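Local coordinates for putative extracellular solute-binding protein (PDB 4P56), which probably serves as the periplasmic solute-binding component of a TRAP transporter and holds mandelate in its ligand pocket, at residues D58-L63 with K252-T257; T102-L107 with Q312-A317; A121-E126 with R333-Q338; G137-G142 with D245-L250; K159-F164 with I300-E305. One frame throughout, in Å; residues are numbered along the deposited sequence.

Overall arrangement
The five contacts differ in depth and chemistry. Contact 2 is the most buried: an indole from helix 310-320 packs on a 3-10 turn by apolar and CH-pi contact. Contact 3 adjoins it, with Phe104 of contact 2 packed on Thr124; here the chemistry is acidic and water-mediated. Contacts 1 and 4, centres about 12 Å apart, are joined through Val61 and Leu250; each relies on an arginine, one in a salt bridge, the other stacked on a ring. Contact 4 also touches contact 3, where Trp122 and Tyr125 pack on Leu140. Contact 5 lies about 49 Å from contact 1, centre to centre, across the chain's centre, and is purely aliphatic and aromatic between its segments.

Contact 1 of 5, residues D58-L63 with K252-T257; sequences DGRVTL and KQDQDT
Arg60 NE donates to Asp254 OD2 at 2.8 Å with an N-H...O angle of 171°. Its neighbour Arg60 NH2 donates to Asp254 OD1 at 2.9 Å, in a bond just as straight. The two bonds make a side-on, bidentate salt bridge, one nitrogen for each carboxylate oxygen. Both oxygens use their syn lone pairs, and the guanidinium and carboxylate planes differ by only 6°, so the paired groups are held almost coplanar. A bend at chi3 (-53°) in the arginine chain presents this NE/NH2 edge to the acid. The base of the arginine also closes on the same acid, with Arg60 CB 3.5 Å from Asp254 OD2. Val61 CG2 lies 4.0 Å from Asp254 OD2 and gives the buried carboxylate, whose charge is probably balanced by the arginine, an apolar neighbour. Asp254 occupies the first turn of helix 252-260, where its backbone N is bonded to Ser251 OG. Arg60 and Val61 lead into strand 62-65, which runs parallel to strand 28-31, and Val61 packs against Leu29 of that neighbouring strand, Ile53 of helix 40-56 and Leu250.

Contact 2 of 5, residues T102-L107 with Q312-A317; sequences TKFAVL and QAWLDA
Phe104 CB sits over one face of the Trp314 indole, 3.8 Å from the centroid of the six-membered ring and 20° off its normal, a CH-pi contact. Its nearest indole atom is CE2, with Phe104 CB to Trp314 CE2 at 3.6 Å. One bond further out, Phe104 CG is 4.1 Å from Trp314 CZ2, and Phe104 CD1 comes within 3.9 Å of the same carbon. Chi1 of 72° places the ring between the backbone N and the carbonyl carbon, from where it runs alongside the tryptophan in the same direction. The ring planes are nevertheless inclined by 55°, an oblique aromatic pair. The turn carrying Phe104 is a 3-10 segment in the connection between strand 87-91 and helix 114-129, and helix 310-320 delivers the indole to it. Toward the tip, Phe104 CE2 packs on Thr124 CG2 at 3.5 Å and Phe104 CZ lies 3.8 Å from Ala121 O; the side chain also touches Leu129 and meets Phe332 of helix 325-340 edge-to-face. Phe104 N lies over a face of the indole, 3.6 Å from Trp314 CD1. Lys103 CB approaches that same carbon obliquely at 4.0 Å, while Trp314 NE1 is hydrogen-bonded to the carbonyl of Leu101.

Contact 3 of 5, residues A121-E126 with R333-Q338; sequences AWDTYE and RAEIKQ
Asp123 OD2 and Glu335 OE2 approach to 2.5 Å, a separation so short for two carboxylate oxygens that one of the acid groups probably holds a proton. The two side chains cross at about a right angle, yet their carboxylate planes are only 23° apart. The other glutamate oxygen lies near the base of the aspartate, with Asp123 CB to Glu335 OE1 at 3.4 Å. That oxygen also accepts from a water, at 2.8 Å from Glu335 OE1, and the same water donates its other hydrogen to Thr124 OG1 at 2.7 Å. The water thus bridges the glutamate's second oxygen to the neighbouring helix. The C-terminal helix 325-340 lies against helix 114-129, and at this point the layer between them is polar and water-bridged; the closest CA atoms of the two segments, those of Asp123 and Glu335, are 8.8 Å apart. The reach comes from Glu335, whose CG is anti to the backbone N (chi1 -180°) and whose chain stays extended (chi2 175°). In the next shell, Arg264 makes a salt bridge with Asp123 OD2 and a weak, long ion pair with Glu335 OE2, which would be expected to offset the negative charge gathered here. Thr124 OG1 is bonded to the carbonyl of Ala120, one turn earlier in its helix, while its side chain also touches Ala328 and Phe332. The Glu335 side chain also touches Ile119.

Contact 4 of 5, residues G137-G142 with D245-L250; sequences GVRLLG and DAFARL
The guanidinium of Arg139 lies flat on the ring of Phe247, with centres 3.9 Å apart and planes inclined by 20°. Arg139 CZ stands 29° off the ring normal, a cation-pi geometry, but NE is the atom set over the middle of the ring, with Arg139 NE to Phe247 CE2 at 3.3 Å. The methylene before it adds a CH-pi contact on the same face: Arg139 CD is 3.7 Å from the ring centroid, close to the normal. A bend at chi3 (-81°) lays CD and the guanidinium along the ring. Val259 of helix 252-260 touches both side chains, and Leu258 also packs on Phe247. Further along the arginine's strand, Leu141 and Gly142 both face Val240 in a classic beta bulge. Arg139 itself is backbone-bonded to Ile242 of strand 237-242, the central strand of a three-stranded antiparallel sheet. The cation-pi stack thus joins edge strand 139-145 to helix 244-248, which directly follows that central strand.

Contact 5 of 5, residues K159-F164 with I300-E305; sequences KQIGDF and IEAVRE
Ile161 and Ala302 meet most closely, with Ile161 CB 3.6 Å from Ala302 CB, and the CA atoms of this pair are only 6.3 Å apart. The alanine methyl fits against the branch point of the isoleucine, touching CG1 and CG2 as well. The longer branch leaves with CG1 anti to the backbone N (chi1 -176°) and turns at chi2 (75°), which carries Ile161 CD1 to 4.0 Å from Val303 CG2. Packing thins toward Phe164, where Phe164 CE2 is 4.5 Å from Val303 CG2 and the methyl meets the ring obliquely. In the solute-binding fold these residues join the connection between strands 149-153 and 168-171 of the mixed sheet to helix 297-307, which follows its edge strand 291-294; the Phe164 side chain also touches Val158 and Val183. No polar bond crosses between the segments; on the exposed side each has bonds of its own. Asp163 OD2 accepts from two backbone donors, Lys159 N at 2.9 Å on its anti lone pair and Gln160 N at 3.1 Å from above the carboxylate plane, tying the turn that presents Ile161. On the exposed flank of the helix, Arg304 NE forms a salt bridge with Glu301 OE2 at 3.0 Å.

Contact 1 of 5, residues D58-L63 with K252-T257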
# COMPACT_ATOMS: atom_id res chain seq x y z
N ASP A 58 24.85 14.43 9.19
CA ASP A 58 25.19 15.64 9.95
C ASP A 58 24.51 16.89 9.41
O ASP A 58 25.14 17.93 9.30
CB ASP A 58 26.69 15.88 10.00
CG ASP A 58 27.05 17.10 10.90
OD1 ASP A 58 26.36 17.32 11.94
OD2 ASP A 58 28.00 17.85 10.55
N GLY A 59 23.23 16.78 9.06
CA GLY A 59 22.49 17.91 8.55
C GLY A 59 22.73 18.21 7.09
O GLY A 59 22.12 19.10 6.53
N ARG A 60 23.59 17.45 6.45
CA ARG A 60 23.91 17.76 5.05
C ARG A 60 22.76 17.43 4.10
O ARG A 60 22.68 17.99 2.99
CB ARG A 60 25.16 17.00 4.62
CG ARG A 60 26.42 17.60 5.17
CD ARG A 60 27.62 16.91 4.59
NE ARG A 60 27.54 15.47 4.75
CZ ARG A 60 28.03 14.79 5.78
NH1 ARG A 60 28.67 15.42 6.76
NH2 ARG A 60 27.90 13.47 5.83
N VAL A 61 21.90 16.51 4.52
CA VAL A 61 20.70 16.14 3.77
C VAL A 61 19.50 16.19 4.69
O VAL A 61 19.48 15.54 5.71
CB VAL A 61 20.81 14.71 3.15
CG1 VAL A 61 19.58 14.38 2.28
CG2 VAL A 61 22.08 14.60 2.30
N THR A 62 18.51 17.01 4.33
CA THR A 62 17.27 17.04 5.08
C THR A 62 16.07 16.92 4.14
O THR A 62 16.21 17.14 2.91
CB THR A 62 17.17 18.33 5.87
OG1 THR A 62 17.21 19.42 4.96
CG2 THR A 62 18.37 18.44 6.82
N LEU A 63 14.93 16.53 4.70
CA LEU A 63 13.67 16.42 3.97
C LEU A 63 12.76 17.53 4.46
O LEU A 63 12.57 17.69 5.67
CB LEU A 63 12.95 15.13 4.31
CG LEU A 63 13.44 13.76 3.91
CD1 LEU A 63 12.34 12.79 4.32
CD2 LEU A 63 13.72 13.72 2.42
N LYS A 252 28.88 11.20 -2.63
CA LYS A 252 28.86 9.75 -2.68
C LYS A 252 28.57 9.13 -1.32
O LYS A 252 27.82 8.16 -1.24
CB LYS A 252 30.17 9.18 -3.21
CG LYS A 252 30.25 7.65 -3.14
CD LYS A 252 29.20 7.01 -4.03
CE LYS A 252 29.45 5.51 -4.20
NZ LYS A 252 28.24 4.77 -4.66
N GLN A 253 29.18 9.67 -0.26
CA GLN A 253 29.00 9.10 1.07
C GLN A 253 27.54 9.23 1.48
O GLN A 253 26.97 8.33 2.08
CB GLN A 253 29.88 9.82 2.10
CG GLN A 253 29.62 9.43 3.55
CD GLN A 253 30.36 10.31 4.57
OE1 GLN A 253 30.76 11.44 4.28
NE2 GLN A 253 30.53 9.78 5.77
N ASP A 254 26.93 10.36 1.14
CA ASP A 254 25.57 10.64 1.57
C ASP A 254 24.55 9.88 0.70
O ASP A 254 23.50 9.45 1.17
CB ASP A 254 25.30 12.15 1.60
CG ASP A 254 25.94 12.85 2.82
OD1 ASP A 254 26.35 12.16 3.77
OD2 ASP A 254 25.98 14.08 2.85
N GLN A 255 24.90 9.67 -0.57
CA GLN A 255 24.10 8.79 -1.42
C GLN A 255 24.07 7.39 -0.80
O GLN A 255 23.01 6.81 -0.64
CB GLN A 255 24.69 8.73 -2.83
CG GLN A 255 24.52 10.01 -3.65
CD GLN A 255 25.25 9.93 -4.99
OE1 GLN A 255 25.77 8.88 -5.35
NE2 GLN A 255 25.29 11.03 -5.72
N ASP A 256 25.23 6.89 -0.41
CA ASP A 256 25.33 5.56 0.21
C ASP A 256 24.52 5.49 1.49
O ASP A 256 23.81 4.51 1.74
CB ASP A 256 26.78 5.21 0.53
CG ASP A 256 27.58 4.84 -0.69
OD1 ASP A 256 26.99 4.65 -1.78
OD2 ASP A 256 28.82 4.72 -0.54
N THR A 257 24.61 6.55 2.29
CA THR A 257 23.83 6.63 3.53
C THR A 257 22.32 6.63 3.26
O THR A 257 21.58 5.87 3.88
CB THR A 257 24.23 7.89 4.36
OG1 THR A 257 25.57 7.72 4.79
CG2 THR A 257 23.33 8.07 5.58

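Contact 2 of 5, residues T102-L107 with Q312-A317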
# COMPACT_ATOMS: atom_id res chain seq x y z
N THR A 102 4.24 -5.84 -9.00
CA THR A 102 4.09 -5.73 -7.54
C THR A 102 2.99 -6.63 -6.96
O THR A 102 2.90 -6.80 -5.76
CB THR A 102 3.81 -4.29 -7.08
OG1 THR A 102 2.52 -3.88 -7.57
CG2 THR A 102 4.90 -3.35 -7.58
N LYS A 103 2.16 -7.20 -7.82
CA LYS A 103 0.96 -7.88 -7.37
C LYS A 103 1.22 -9.19 -6.60
O LYS A 103 0.35 -9.65 -5.89
CB LYS A 103 0.01 -8.09 -8.54
CG LYS A 103 -0.72 -6.79 -8.95
CD LYS A 103 -1.76 -7.01 -10.05
CE LYS A 103 -2.49 -5.70 -10.38
NZ LYS A 103 -3.63 -5.90 -11.34
N PHE A 104 2.41 -9.78 -6.73
CA PHE A 104 2.75 -11.00 -5.95
C PHE A 104 2.62 -10.73 -4.46
O PHE A 104 2.36 -11.65 -3.68
CB PHE A 104 4.18 -11.45 -6.25
CG PHE A 104 5.22 -10.55 -5.66
CD1 PHE A 104 5.66 -9.44 -6.36
CD2 PHE A 104 5.74 -10.79 -4.41
CE1 PHE A 104 6.59 -8.59 -5.84
CE2 PHE A 104 6.71 -9.93 -3.86
CZ PHE A 104 7.12 -8.82 -4.56
N ALA A 105 2.83 -9.48 -4.04
CA ALA A 105 2.98 -9.16 -2.61
C ALA A 105 1.66 -8.85 -1.91
O ALA A 105 1.64 -8.67 -0.69
CB ALA A 105 3.91 -7.97 -2.43
N VAL A 106 0.57 -8.82 -2.67
CA VAL A 106 -0.69 -8.28 -2.17
C VAL A 106 -1.89 -9.19 -2.47
O VAL A 106 -3.05 -8.77 -2.37
CB VAL A 106 -0.96 -6.86 -2.71
CG1 VAL A 106 0.09 -5.92 -2.23
CG2 VAL A 106 -1.04 -6.83 -4.26
N LEU A 107 -1.61 -10.46 -2.78
CA LEU A 107 -2.67 -11.40 -3.11
C LEU A 107 -3.55 -11.65 -1.88
O LEU A 107 -3.14 -11.42 -0.75
CB LEU A 107 -2.07 -12.70 -3.62
CG LEU A 107 -1.41 -12.58 -5.01
CD1 LEU A 107 -0.43 -13.72 -5.24
CD2 LEU A 107 -2.46 -12.59 -6.11
N GLN A 312 -1.44 -16.90 -11.64
CA GLN A 312 -0.99 -17.19 -13.00
C GLN A 312 -0.92 -15.91 -13.85
O GLN A 312 0.01 -15.75 -14.64
CB GLN A 312 -1.86 -18.28 -13.67
CG GLN A 312 -1.38 -18.72 -15.07
CD GLN A 312 -0.00 -19.34 -15.01
OE1 GLN A 312 0.24 -20.23 -14.20
NE2 GLN A 312 0.92 -18.85 -15.82
N ALA A 313 -1.88 -15.00 -13.68
CA ALA A 313 -1.79 -13.71 -14.31
C ALA A 313 -0.46 -13.04 -13.97
O ALA A 313 0.20 -12.49 -14.84
CB ALA A 313 -2.96 -12.80 -13.88
N TRP A 314 -0.07 -13.07 -12.70
CA TRP A 314 1.18 -12.46 -12.31
C TRP A 314 2.38 -13.22 -12.90
O TRP A 314 3.31 -12.61 -13.42
CB TRP A 314 1.30 -12.36 -10.78
CG TRP A 314 2.53 -11.73 -10.40
CD1 TRP A 314 2.77 -10.37 -10.28
CD2 TRP A 314 3.77 -12.38 -10.10
NE1 TRP A 314 4.08 -10.18 -9.97
CE2 TRP A 314 4.71 -11.38 -9.84
CE3 TRP A 314 4.18 -13.72 -10.02
CZ2 TRP A 314 6.03 -11.67 -9.50
CZ3 TRP A 314 5.48 -14.00 -9.69
CH2 TRP A 314 6.39 -12.98 -9.43
N LEU A 315 2.37 -14.55 -12.82
CA LEU A 315 3.42 -15.33 -13.46
C LEU A 315 3.57 -14.95 -14.94
O LEU A 315 4.69 -14.78 -15.45
CB LEU A 315 3.14 -16.82 -13.30
CG LEU A 315 3.36 -17.31 -11.87
CD1 LEU A 315 2.80 -18.74 -11.72
CD2 LEU A 315 4.85 -17.31 -11.47
N ASP A 316 2.45 -14.79 -15.64
CA ASP A 316 2.52 -14.49 -17.08
C ASP A 316 3.18 -13.13 -17.31
O ASP A 316 3.94 -12.96 -18.27
CB ASP A 316 1.13 -14.48 -17.72
CG ASP A 316 0.50 -15.86 -17.83
OD1 ASP A 316 1.20 -16.90 -17.73
OD2 ASP A 316 -0.74 -15.90 -18.02
N ALA A 317 2.89 -12.17 -16.43
CA ALA A 317 3.46 -10.81 -16.52
C ALA A 317 4.94 -10.85 -16.18
O ALA A 317 5.76 -10.15 -16.80
CB ALA A 317 2.70 -9.84 -15.57

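Contact 3 of 5, residues A121-E126 with R333-Q338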
# COMPACT_ATOMS: atom_id res chain seq x y z
N ALA A 121 8.13 -7.92 0.62
CA ALA A 121 7.88 -7.33 -0.70
C ALA A 121 9.12 -6.63 -1.24
O ALA A 121 9.50 -6.83 -2.39
CB ALA A 121 6.73 -6.36 -0.66
N TRP A 122 9.74 -5.78 -0.43
CA TRP A 122 10.95 -5.10 -0.86
C TRP A 122 12.08 -6.09 -1.16
O TRP A 122 12.76 -5.96 -2.16
CB TRP A 122 11.45 -4.07 0.16
CG TRP A 122 12.83 -3.64 -0.22
CD1 TRP A 122 13.99 -3.96 0.40
CD2 TRP A 122 13.18 -2.86 -1.37
NE1 TRP A 122 15.05 -3.42 -0.29
CE2 TRP A 122 14.58 -2.75 -1.39
CE3 TRP A 122 12.44 -2.26 -2.40
CZ2 TRP A 122 15.26 -2.05 -2.39
CZ3 TRP A 122 13.10 -1.58 -3.40
CH2 TRP A 122 14.51 -1.47 -3.39
N ASP A 123 12.31 -7.04 -0.27
CA ASP A 123 13.44 -7.94 -0.46
C ASP A 123 13.25 -8.68 -1.79
O ASP A 123 14.20 -8.88 -2.54
CB ASP A 123 13.56 -8.94 0.71
CG ASP A 123 14.21 -8.33 1.96
OD1 ASP A 123 14.78 -7.22 1.88
OD2 ASP A 123 14.15 -8.96 3.05
N THR A 124 12.01 -9.04 -2.10
CA THR A 124 11.73 -9.81 -3.32
C THR A 124 11.94 -8.91 -4.54
O THR A 124 12.58 -9.31 -5.52
CB THR A 124 10.30 -10.36 -3.28
OG1 THR A 124 10.15 -11.27 -2.16
CG2 THR A 124 9.96 -11.08 -4.57
N TYR A 125 11.37 -7.70 -4.47
CA TYR A 125 11.44 -6.71 -5.56
C TYR A 125 12.90 -6.35 -5.87
O TYR A 125 13.32 -6.35 -7.01
CB TYR A 125 10.63 -5.43 -5.22
CG TYR A 125 10.15 -4.69 -6.48
CD1 TYR A 125 10.96 -3.77 -7.10
CD2 TYR A 125 8.93 -5.00 -7.07
CE1 TYR A 125 10.54 -3.12 -8.28
CE2 TYR A 125 8.52 -4.37 -8.24
CZ TYR A 125 9.33 -3.42 -8.84
OH TYR A 125 8.92 -2.80 -10.01
N GLU A 126 13.65 -6.07 -4.82
CA GLU A 126 15.06 -5.75 -4.97
C GLU A 126 15.85 -6.91 -5.61
O GLU A 126 16.64 -6.69 -6.51
CB GLU A 126 15.63 -5.45 -3.58
CG GLU A 126 17.13 -5.36 -3.57
CD GLU A 126 17.66 -5.06 -2.20
OE1 GLU A 126 17.54 -5.92 -1.29
OE2 GLU A 126 18.19 -3.94 -2.06
N ARG A 333 7.07 -15.91 -0.52
CA ARG A 333 6.22 -16.73 0.35
C ARG A 333 6.99 -17.30 1.49
O ARG A 333 6.48 -17.40 2.61
CB ARG A 333 5.53 -17.85 -0.42
CG ARG A 333 4.44 -17.27 -1.28
CD ARG A 333 3.86 -18.24 -2.28
NE ARG A 333 2.68 -17.59 -2.81
CZ ARG A 333 1.96 -18.02 -3.84
NH1 ARG A 333 2.30 -19.14 -4.48
NH2 ARG A 333 0.90 -17.31 -4.20
N ALA A 334 8.22 -17.72 1.21
CA ALA A 334 9.04 -18.33 2.24
C ALA A 334 9.39 -17.27 3.26
O ALA A 334 9.33 -17.49 4.47
CB ALA A 334 10.29 -18.91 1.66
N GLU A 335 9.71 -16.08 2.77
CA GLU A 335 10.17 -15.03 3.66
C GLU A 335 9.03 -14.47 4.55
O GLU A 335 9.23 -14.23 5.74
CB GLU A 335 10.82 -13.91 2.86
CG GLU A 335 11.32 -12.78 3.75
CD GLU A 335 12.08 -11.72 2.97
OE1 GLU A 335 12.25 -11.89 1.74
OE2 GLU A 335 12.50 -10.74 3.60
N ILE A 336 7.85 -14.29 3.98
CA ILE A 336 6.73 -13.73 4.76
C ILE A 336 6.20 -14.75 5.78
O ILE A 336 5.85 -14.38 6.91
CB ILE A 336 5.60 -13.14 3.84
CG1 ILE A 336 4.76 -12.11 4.62
CG2 ILE A 336 4.74 -14.25 3.30
CD1 ILE A 336 3.78 -11.30 3.76
N LYS A 337 6.21 -16.03 5.42
CA LYS A 337 5.81 -17.11 6.31
C LYS A 337 6.74 -17.14 7.52
O LYS A 337 6.29 -17.20 8.67
CB LYS A 337 5.84 -18.44 5.54
CG LYS A 337 5.21 -19.65 6.21
CD LYS A 337 5.50 -20.91 5.37
CE LYS A 337 5.31 -22.19 6.18
NZ LYS A 337 5.93 -23.39 5.51
N GLN A 338 8.04 -17.03 7.27
CA GLN A 338 9.04 -16.96 8.35
C GLN A 338 8.90 -15.69 9.22
O GLN A 338 8.87 -15.74 10.46
CB GLN A 338 10.43 -17.01 7.73
CG GLN A 338 11.56 -16.82 8.74
CD GLN A 338 12.88 -17.37 8.22
OE1 GLN A 338 12.92 -18.39 7.53
NE2 GLN A 338 13.98 -16.70 8.56
O HOH W 1 12.25 -12.45 -0.99

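Contact 4 of 5, residues G137-G142 with D245-L250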
# COMPACT_ATOMS: atom_id res chain seq x y z
N GLY A 137 12.62 6.34 -14.77
CA GLY A 137 12.71 7.79 -14.78
C GLY A 137 12.88 8.44 -13.41
O GLY A 137 13.11 9.64 -13.33
N VAL A 138 12.77 7.65 -12.35
CA VAL A 138 13.06 8.13 -10.99
C VAL A 138 13.94 7.09 -10.29
O VAL A 138 14.12 5.96 -10.79
CB VAL A 138 11.78 8.33 -10.14
CG1 VAL A 138 10.81 9.34 -10.82
CG2 VAL A 138 11.07 6.99 -9.90
N ARG A 139 14.54 7.45 -9.16
CA ARG A 139 15.26 6.45 -8.38
C ARG A 139 14.32 5.84 -7.38
O ARG A 139 13.66 6.56 -6.63
CB ARG A 139 16.48 7.01 -7.67
CG ARG A 139 17.08 6.01 -6.69
CD ARG A 139 18.30 6.54 -5.95
NE ARG A 139 19.48 6.43 -6.80
CZ ARG A 139 20.30 5.39 -6.83
NH1 ARG A 139 20.13 4.34 -6.02
NH2 ARG A 139 21.33 5.41 -7.66
N LEU A 140 14.22 4.52 -7.40
CA LEU A 140 13.39 3.80 -6.44
C LEU A 140 14.20 3.59 -5.16
O LEU A 140 15.21 2.90 -5.18
CB LEU A 140 12.95 2.45 -7.00
CG LEU A 140 12.13 1.53 -6.10
CD1 LEU A 140 10.81 2.17 -5.68
CD2 LEU A 140 11.89 0.18 -6.77
N LEU A 141 13.75 4.16 -4.06
CA LEU A 141 14.47 4.00 -2.80
C LEU A 141 13.96 2.75 -2.04
O LEU A 141 14.74 2.02 -1.45
CB LEU A 141 14.32 5.25 -1.93
CG LEU A 141 15.03 6.49 -2.42
CD1 LEU A 141 14.70 7.68 -1.52
CD2 LEU A 141 16.59 6.31 -2.50
N GLY A 142 12.66 2.50 -2.08
CA GLY A 142 12.11 1.40 -1.31
C GLY A 142 10.63 1.21 -1.56
O GLY A 142 10.01 2.04 -2.21
N ASP A 245 18.25 13.63 -10.49
CA ASP A 245 19.16 14.78 -10.44
C ASP A 245 19.42 15.22 -8.99
O ASP A 245 20.56 15.52 -8.61
CB ASP A 245 18.59 15.92 -11.28
CG ASP A 245 18.64 15.61 -12.78
OD1 ASP A 245 19.55 14.84 -13.16
OD2 ASP A 245 17.79 16.11 -13.55
N ALA A 246 18.37 15.20 -8.18
CA ALA A 246 18.51 15.54 -6.75
C ALA A 246 19.44 14.55 -6.04
O ALA A 246 20.34 14.94 -5.30
CB ALA A 246 17.17 15.55 -6.10
N PHE A 247 19.23 13.26 -6.28
CA PHE A 247 20.11 12.26 -5.68
C PHE A 247 21.55 12.53 -6.12
O PHE A 247 22.47 12.36 -5.33
CB PHE A 247 19.65 10.87 -6.11
CG PHE A 247 20.41 9.75 -5.48
CD1 PHE A 247 20.06 9.26 -4.22
CD2 PHE A 247 21.44 9.13 -6.16
CE1 PHE A 247 20.75 8.20 -3.66
CE2 PHE A 247 22.13 8.08 -5.60
CZ PHE A 247 21.78 7.59 -4.37
N ALA A 248 21.74 12.95 -7.37
CA ALA A 248 23.08 13.19 -7.88
C ALA A 248 23.75 14.38 -7.21
O ALA A 248 24.98 14.54 -7.32
CB ALA A 248 23.06 13.40 -9.41
N ARG A 249 22.97 15.23 -6.53
CA ARG A 249 23.51 16.40 -5.85
C ARG A 249 24.15 16.04 -4.50
O ARG A 249 24.84 16.85 -3.91
CB ARG A 249 22.43 17.46 -5.54
CG ARG A 249 21.86 18.28 -6.70
CD ARG A 249 20.53 18.96 -6.26
NE ARG A 249 20.72 20.03 -5.27
CZ ARG A 249 19.76 20.53 -4.48
NH1 ARG A 249 18.51 20.07 -4.53
NH2 ARG A 249 20.04 21.51 -3.63
N LEU A 250 23.86 14.85 -3.99
CA LEU A 250 24.44 14.44 -2.71
C LEU A 250 25.85 13.91 -2.93
O LEU A 250 26.18 13.43 -4.02
CB LEU A 250 23.59 13.32 -2.09
CG LEU A 250 22.38 13.66 -1.20
CD1 LEU A 250 21.43 14.60 -1.88
CD2 LEU A 250 21.67 12.37 -0.81

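Contact 5 of 5, residues K159-F164 with I300-E305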
# COMPACT_ATOMS: atom_id res chain seq x y z
N LYS A 159 -21.26 -11.44 4.74
CA LYS A 159 -21.07 -12.71 5.42
C LYS A 159 -21.03 -13.91 4.45
O LYS A 159 -20.50 -14.95 4.81
CB LYS A 159 -22.19 -12.91 6.45
CG LYS A 159 -22.10 -11.92 7.62
CD LYS A 159 -23.32 -11.99 8.55
CE LYS A 159 -24.46 -11.13 8.03
NZ LYS A 159 -25.69 -11.16 8.88
N GLN A 160 -21.57 -13.75 3.25
CA GLN A 160 -21.48 -14.80 2.22
C GLN A 160 -21.12 -14.17 0.88
O GLN A 160 -21.31 -12.98 0.70
CB GLN A 160 -22.79 -15.56 2.10
CG GLN A 160 -23.86 -14.73 1.41
CD GLN A 160 -25.24 -15.35 1.53
OE1 GLN A 160 -25.57 -16.31 0.83
NE2 GLN A 160 -26.06 -14.80 2.43
N ILE A 161 -20.58 -14.97 -0.04
CA ILE A 161 -19.97 -14.41 -1.26
C ILE A 161 -20.98 -13.54 -2.02
O ILE A 161 -20.64 -12.50 -2.58
CB ILE A 161 -19.38 -15.54 -2.16
CG1 ILE A 161 -18.64 -14.97 -3.39
CG2 ILE A 161 -20.46 -16.48 -2.64
CD1 ILE A 161 -17.31 -14.37 -3.09
N GLY A 162 -22.24 -13.97 -2.01
CA GLY A 162 -23.29 -13.26 -2.73
C GLY A 162 -23.52 -11.84 -2.22
O GLY A 162 -24.05 -11.02 -2.96
N ASP A 163 -23.12 -11.55 -0.99
CA ASP A 163 -23.32 -10.22 -0.40
C ASP A 163 -22.50 -9.13 -1.11
O ASP A 163 -22.85 -7.95 -1.03
CB ASP A 163 -22.99 -10.22 1.10
CG ASP A 163 -23.98 -11.03 1.94
OD1 ASP A 163 -25.14 -11.21 1.52
OD2 ASP A 163 -23.59 -11.46 3.05
N PHE A 164 -21.43 -9.51 -1.80
CA PHE A 164 -20.65 -8.52 -2.56
C PHE A 164 -21.36 -8.07 -3.82
O PHE A 164 -20.99 -7.02 -4.41
CB PHE A 164 -19.31 -9.10 -3.02
CG PHE A 164 -18.25 -9.19 -1.94
CD1 PHE A 164 -17.66 -8.05 -1.43
CD2 PHE A 164 -17.78 -10.42 -1.53
CE1 PHE A 164 -16.64 -8.15 -0.46
CE2 PHE A 164 -16.78 -10.52 -0.57
CZ PHE A 164 -16.21 -9.39 -0.05
N ILE A 300 -14.26 -17.43 2.68
CA ILE A 300 -12.86 -17.46 2.30
C ILE A 300 -12.68 -18.35 1.07
O ILE A 300 -12.07 -17.93 0.09
CB ILE A 300 -12.00 -18.00 3.48
CG1 ILE A 300 -11.94 -16.97 4.63
CG2 ILE A 300 -10.58 -18.35 3.01
CD1 ILE A 300 -11.45 -17.58 5.95
N GLU A 301 -13.25 -19.55 1.09
CA GLU A 301 -13.05 -20.46 -0.04
C GLU A 301 -13.68 -19.93 -1.32
O GLU A 301 -13.11 -20.08 -2.41
CB GLU A 301 -13.55 -21.87 0.30
CG GLU A 301 -12.58 -22.63 1.18
CD GLU A 301 -11.17 -22.64 0.58
OE1 GLU A 301 -11.04 -23.04 -0.61
OE2 GLU A 301 -10.21 -22.22 1.28
N ALA A 302 -14.84 -19.29 -1.19
CA ALA A 302 -15.49 -18.69 -2.34
C ALA A 302 -14.63 -17.57 -2.91
O ALA A 302 -14.52 -17.43 -4.14
CB ALA A 302 -16.86 -18.17 -1.96
N VAL A 303 -13.99 -16.79 -2.05
CA VAL A 303 -13.07 -15.75 -2.54
C VAL A 303 -11.81 -16.34 -3.17
O VAL A 303 -11.33 -15.86 -4.20
CB VAL A 303 -12.72 -14.72 -1.45
CG1 VAL A 303 -11.70 -13.71 -2.00
CG2 VAL A 303 -13.98 -13.99 -0.98
N ARG A 304 -11.30 -17.41 -2.58
CA ARG A 304 -10.17 -18.11 -3.16
C ARG A 304 -10.55 -18.57 -4.57
O ARG A 304 -9.78 -18.42 -5.53
CB ARG A 304 -9.75 -19.30 -2.28
CG ARG A 304 -8.30 -19.73 -2.51
CD ARG A 304 -7.88 -20.90 -1.63
NE ARG A 304 -8.11 -20.71 -0.19
CZ ARG A 304 -7.25 -20.15 0.67
NH1 ARG A 304 -7.58 -20.07 1.95
NH2 ARG A 304 -6.09 -19.67 0.26
N GLU A 305 -11.76 -19.10 -4.70
CA GLU A 305 -12.16 -19.69 -5.95
C GLU A 305 -12.27 -18.59 -7.02
O GLU A 305 -11.89 -18.80 -8.18
CB GLU A 305 -13.46 -20.47 -5.79
CG GLU A 305 -13.69 -21.51 -6.86
CD GLU A 305 -14.14 -20.89 -8.16
OE1 GLU A 305 -14.74 -19.79 -8.14
OE2 GLU A 305 -13.88 -21.50 -9.22